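Local coordinates for protein probable Ni/Fe-hydrogenase 1 B-type cytochrome subunit (Escherichia coli K-12, PDB 6G94) that probably serves as the b-type cytochrome of hydrogenase 1 in the inner membrane, binding heme and carrying electrons onward from the hydrogenase, at residues Trp23-Cys28 against Thr71-Met76; Pro44-Ser47 against Tyr52-Tyr55. One frame throughout, in Å; residues are numbered along the deposited sequence.

Contact 1 (Trp23-Cys28 against Thr71-Met76)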
# COMPACT_ATOMS: atom_id res chain seq x y z
N TRP I 23 50.44 -3.30 15.57
CA TRP I 23 49.11 -3.18 16.14
C TRP I 23 48.24 -2.41 15.20
O TRP I 23 47.03 -2.51 15.26
CB TRP I 23 49.13 -2.48 17.50
CG TRP I 23 49.71 -3.32 18.55
CD1 TRP I 23 50.75 -3.00 19.35
CD2 TRP I 23 49.31 -4.66 18.91
NE1 TRP I 23 51.03 -4.05 20.20
CE2 TRP I 23 50.17 -5.09 19.95
CE3 TRP I 23 48.31 -5.55 18.45
CZ2 TRP I 23 50.06 -6.37 20.55
CZ3 TRP I 23 48.20 -6.82 19.04
CH2 TRP I 23 49.07 -7.22 20.08
N LEU I 24 48.88 -1.65 14.33
CA LEU I 24 48.17 -0.98 13.29
C LEU I 24 47.64 -2.01 12.28
O LEU I 24 46.43 -2.18 12.15
CB LEU I 24 49.06 0.07 12.63
CG LEU I 24 48.27 1.20 11.99
CD1 LEU I 24 47.23 1.78 12.94
CD2 LEU I 24 49.21 2.27 11.49
N THR I 25 48.55 -2.70 11.61
CA THR I 25 48.26 -3.81 10.72
C THR I 25 47.17 -4.76 11.24
O THR I 25 46.30 -5.18 10.49
CB THR I 25 49.52 -4.64 10.49
OG1 THR I 25 50.62 -3.76 10.31
CG2 THR I 25 49.40 -5.46 9.28
N VAL I 26 47.21 -5.08 12.52
CA VAL I 26 46.19 -5.91 13.15
C VAL I 26 44.86 -5.17 13.13
O VAL I 26 43.84 -5.75 12.82
CB VAL I 26 46.58 -6.30 14.59
CG1 VAL I 26 45.42 -6.94 15.33
CG2 VAL I 26 47.78 -7.23 14.55
N LEU I 27 44.89 -3.89 13.45
CA LEU I 27 43.71 -3.07 13.44
C LEU I 27 43.16 -3.01 12.02
O LEU I 27 41.99 -3.17 11.82
CB LEU I 27 44.03 -1.68 14.00
CG LEU I 27 42.91 -0.67 14.21
CD1 LEU I 27 41.97 -1.20 15.27
CD2 LEU I 27 43.52 0.64 14.64
N CYS I 28 44.04 -2.80 11.05
CA CYS I 28 43.67 -2.78 9.65
C CYS I 28 43.10 -4.12 9.23
O CYS I 28 42.01 -4.19 8.70
CB CYS I 28 44.85 -2.39 8.77
SG CYS I 28 45.17 -0.62 8.80
N THR I 71 48.11 -1.04 3.28
CA THR I 71 49.07 -1.18 2.18
C THR I 71 50.38 -0.44 2.45
O THR I 71 51.46 -0.97 2.22
CB THR I 71 48.49 -0.70 0.84
OG1 THR I 71 47.34 -1.49 0.52
CG2 THR I 71 49.47 -0.88 -0.29
N VAL I 72 50.26 0.81 2.91
CA VAL I 72 51.41 1.65 3.23
C VAL I 72 52.26 1.00 4.32
O VAL I 72 53.46 0.74 4.14
CB VAL I 72 50.96 3.08 3.61
CG1 VAL I 72 52.02 3.80 4.42
CG2 VAL I 72 50.66 3.88 2.35
N VAL I 73 51.63 0.71 5.46
CA VAL I 73 52.31 0.11 6.59
C VAL I 73 52.98 -1.20 6.20
O VAL I 73 54.15 -1.38 6.48
CB VAL I 73 51.36 -0.07 7.80
CG1 VAL I 73 52.05 -0.83 8.93
CG2 VAL I 73 50.90 1.29 8.30
N LEU I 74 52.24 -2.10 5.56
CA LEU I 74 52.75 -3.39 5.09
C LEU I 74 54.01 -3.25 4.24
O LEU I 74 54.96 -4.01 4.43
CB LEU I 74 51.67 -4.14 4.31
CG LEU I 74 51.70 -5.62 3.92
CD1 LEU I 74 52.30 -5.82 2.53
CD2 LEU I 74 52.40 -6.46 4.98
N LEU I 75 54.02 -2.30 3.32
CA LEU I 75 55.14 -2.16 2.40
C LEU I 75 56.35 -1.55 3.00
O LEU I 75 57.44 -1.90 2.59
CB LEU I 75 54.75 -1.38 1.15
CG LEU I 75 53.94 -2.19 0.16
CD1 LEU I 75 53.02 -1.26 -0.62
CD2 LEU I 75 54.84 -3.00 -0.77
N MET I 76 56.19 -0.64 3.94
CA MET I 76 57.35 -0.12 4.65
C MET I 76 57.89 -1.23 5.60
O MET I 76 59.08 -1.50 5.63
CB MET I 76 57.05 1.22 5.33
CG MET I 76 56.05 1.18 6.48
SD MET I 76 56.01 2.63 7.57
CE MET I 76 56.23 1.90 9.19

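Contact 2 (Pro44-Ser47 against Tyr52-Tyr55)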
# COMPACT_ATOMS: atom_id res chain seq x y z
N PRO I 44 21.58 -7.41 6.87
CA PRO I 44 20.17 -7.32 6.47
C PRO I 44 19.81 -5.95 5.85
O PRO I 44 20.53 -4.97 6.05
CB PRO I 44 19.43 -7.53 7.79
CG PRO I 44 20.33 -8.43 8.55
CD PRO I 44 21.71 -7.90 8.26
N SER I 45 18.70 -5.89 5.11
CA SER I 45 18.35 -4.67 4.41
C SER I 45 17.69 -3.69 5.36
O SER I 45 16.92 -4.06 6.25
CB SER I 45 17.41 -4.98 3.26
OG SER I 45 17.27 -3.88 2.38
N VAL I 46 18.00 -2.42 5.14
CA VAL I 46 17.28 -1.32 5.77
C VAL I 46 16.26 -0.71 4.80
O VAL I 46 16.19 -1.09 3.62
CB VAL I 46 18.23 -0.22 6.21
CG1 VAL I 46 19.05 -0.71 7.39
CG2 VAL I 46 19.13 0.24 5.05
N SER I 47 15.50 0.26 5.29
CA SER I 47 14.56 0.96 4.44
C SER I 47 14.38 2.37 4.91
O SER I 47 14.24 2.62 6.11
CB SER I 47 13.22 0.24 4.43
OG SER I 47 12.57 0.41 5.67
N TYR I 52 19.57 10.04 2.66
CA TYR I 52 20.12 10.17 4.01
C TYR I 52 20.72 8.87 4.56
O TYR I 52 21.00 8.79 5.74
CB TYR I 52 19.05 10.70 4.96
CG TYR I 52 18.49 12.05 4.54
CD1 TYR I 52 19.32 13.17 4.40
CD2 TYR I 52 17.13 12.20 4.25
CE1 TYR I 52 18.82 14.40 3.99
CE2 TYR I 52 16.61 13.44 3.84
CZ TYR I 52 17.46 14.52 3.71
OH TYR I 52 16.94 15.72 3.31
N LEU I 53 20.91 7.87 3.70
CA LEU I 53 21.39 6.56 4.14
C LEU I 53 22.55 6.20 3.26
O LEU I 53 22.51 6.43 2.05
CB LEU I 53 20.32 5.47 4.07
CG LEU I 53 19.07 5.63 4.93
CD1 LEU I 53 18.11 4.45 4.83
CD2 LEU I 53 19.45 5.87 6.38
N PHE I 54 23.59 5.65 3.89
CA PHE I 54 24.85 5.36 3.23
C PHE I 54 25.61 4.20 3.93
O PHE I 54 26.83 4.08 3.80
CB PHE I 54 25.68 6.64 3.14
CG PHE I 54 26.75 6.62 2.09
CD1 PHE I 54 26.44 6.53 0.74
CD2 PHE I 54 28.10 6.74 2.46
CE1 PHE I 54 27.45 6.53 -0.22
CE2 PHE I 54 29.11 6.74 1.50
CZ PHE I 54 28.78 6.64 0.16
N TYR I 55 24.88 3.35 4.66
CA TYR I 55 25.47 2.22 5.37
C TYR I 55 26.43 1.38 4.55
O TYR I 55 27.59 1.27 4.90
CB TYR I 55 24.39 1.33 5.95
CG TYR I 55 23.59 2.01 7.01
CD1 TYR I 55 24.22 2.56 8.15
CD2 TYR I 55 22.20 2.10 6.91
CE1 TYR I 55 23.49 3.19 9.14
CE2 TYR I 55 21.45 2.73 7.90
CZ TYR I 55 22.11 3.28 9.02
OH TYR I 55 21.38 3.91 10.00

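Contact 1 (Trp23-Cys28 against Thr71-Met76)
Thr25 and Val73 mark the closest approach of the two backbones, which run in roughly opposite directions with the Thr25 CA 7.0 Å from the Val73 CA. The contact turns on the fork of Val73, whose two methyl groups each meet a different residue of the facing helix. CG2 goes to Leu24, lying 3.7 Å from its CD2 methyl, and the two side chains cross at about a right angle. Leu24 gets there by carrying CG on the far side from its backbone N (chi1 -154°), beside the carbonyl carbon, while CD2 does the touching. Helices 20-40 and 55-83 are neighbours, both predicted to span the membrane, in a heme protein of the prokaryotic cytochrome b561 family, and here they pack through the branched side chains of Leu24, Thr25 and Val73. The other methyl of Val73, CG1, sits 3.5 Å from the Thr25 hydroxyl oxygen OG1. That is packing of a methyl on oxygen; the hydroxyl has a weak hydrogen bond to the backbone O of Trp21, one turn back in its own helix, which gives this buried group a partner, though a weak one. Trp21 also packs on Val73, and Phe70 and Arg77 of helix 55-83 touch Thr25. At the start of the second segment, Thr71 contacts a bound heme, its OG1 hydrogen-bonded to Gly67 O.

Contact 2 (Pro44-Ser47 against Tyr52-Tyr55)
Val46 meets both Leu53 and Tyr55 where the loop between helices 20-40 and 55-83, predicted to be periplasmic, turns back on itself. Neither segment is a strand and the backbones stay well apart: Val46 CA is 8.9 Å from Tyr55 CA, and Ser47 CA is 8.8 Å from Leu53 CA, so side chains have to bridge the gap. Phe54 occupies the N-cap position of helix 55-83, and Tyr55 is the first residue of that helix, which makes this the join between loop and helix.

Apolar packing carries the contact, and one methyl of Val46, CG2, does most of it. With chi1 at -70°, CG2 falls between the backbone N and the carbonyl carbon while CG1 is anti to the carbonyl carbon, and CG2 is the branch that reaches both partners. From Leu53 comes CD1, at 4.3 Å from Val46 CG2. The same Leu53 methyl reaches the backbone of the next residue, where it lies 4.3 Å from Ser47 C; the CB of Ser47 points away from the 52-55 segment, so the main chain takes part here.

Several of these residues also touch other chains. Pro44 packs on Tyr55 of a second copy of this protein, and Tyr55 on Pro44 of that copy, while Ser45 OG and the backbone of Val46 hydrogen-bond to a chain of another protein, so the loop belongs to the assembly interface.

The aromatic contact is made at a ring edge: Val46 CG2 lies near the plane of the Tyr55 ring rather than over its face, 4.0 Å from CD2.

Contact 1 lies in the predicted membrane-spanning part of the chain and contact 2 at its predicted periplasmic end, with centres 30 Å apart and nearest atoms about 16 Å apart, so they do not touch. In chain order the sequence runs 23-28, 44-47, 52-55, 71-76: the loop contact falls wholly between the two halves of the helix contact. Both therefore belong to one helical hairpin, helices 20-40 and 55-83, which are packed together in part through contact 1 and joined by the folded connection of contact 2. Contact 1 lies near a heme, the Thr25 side chain about 8 Å from it, whereas contact 2 faces a second copy of this protein and chains of other proteins.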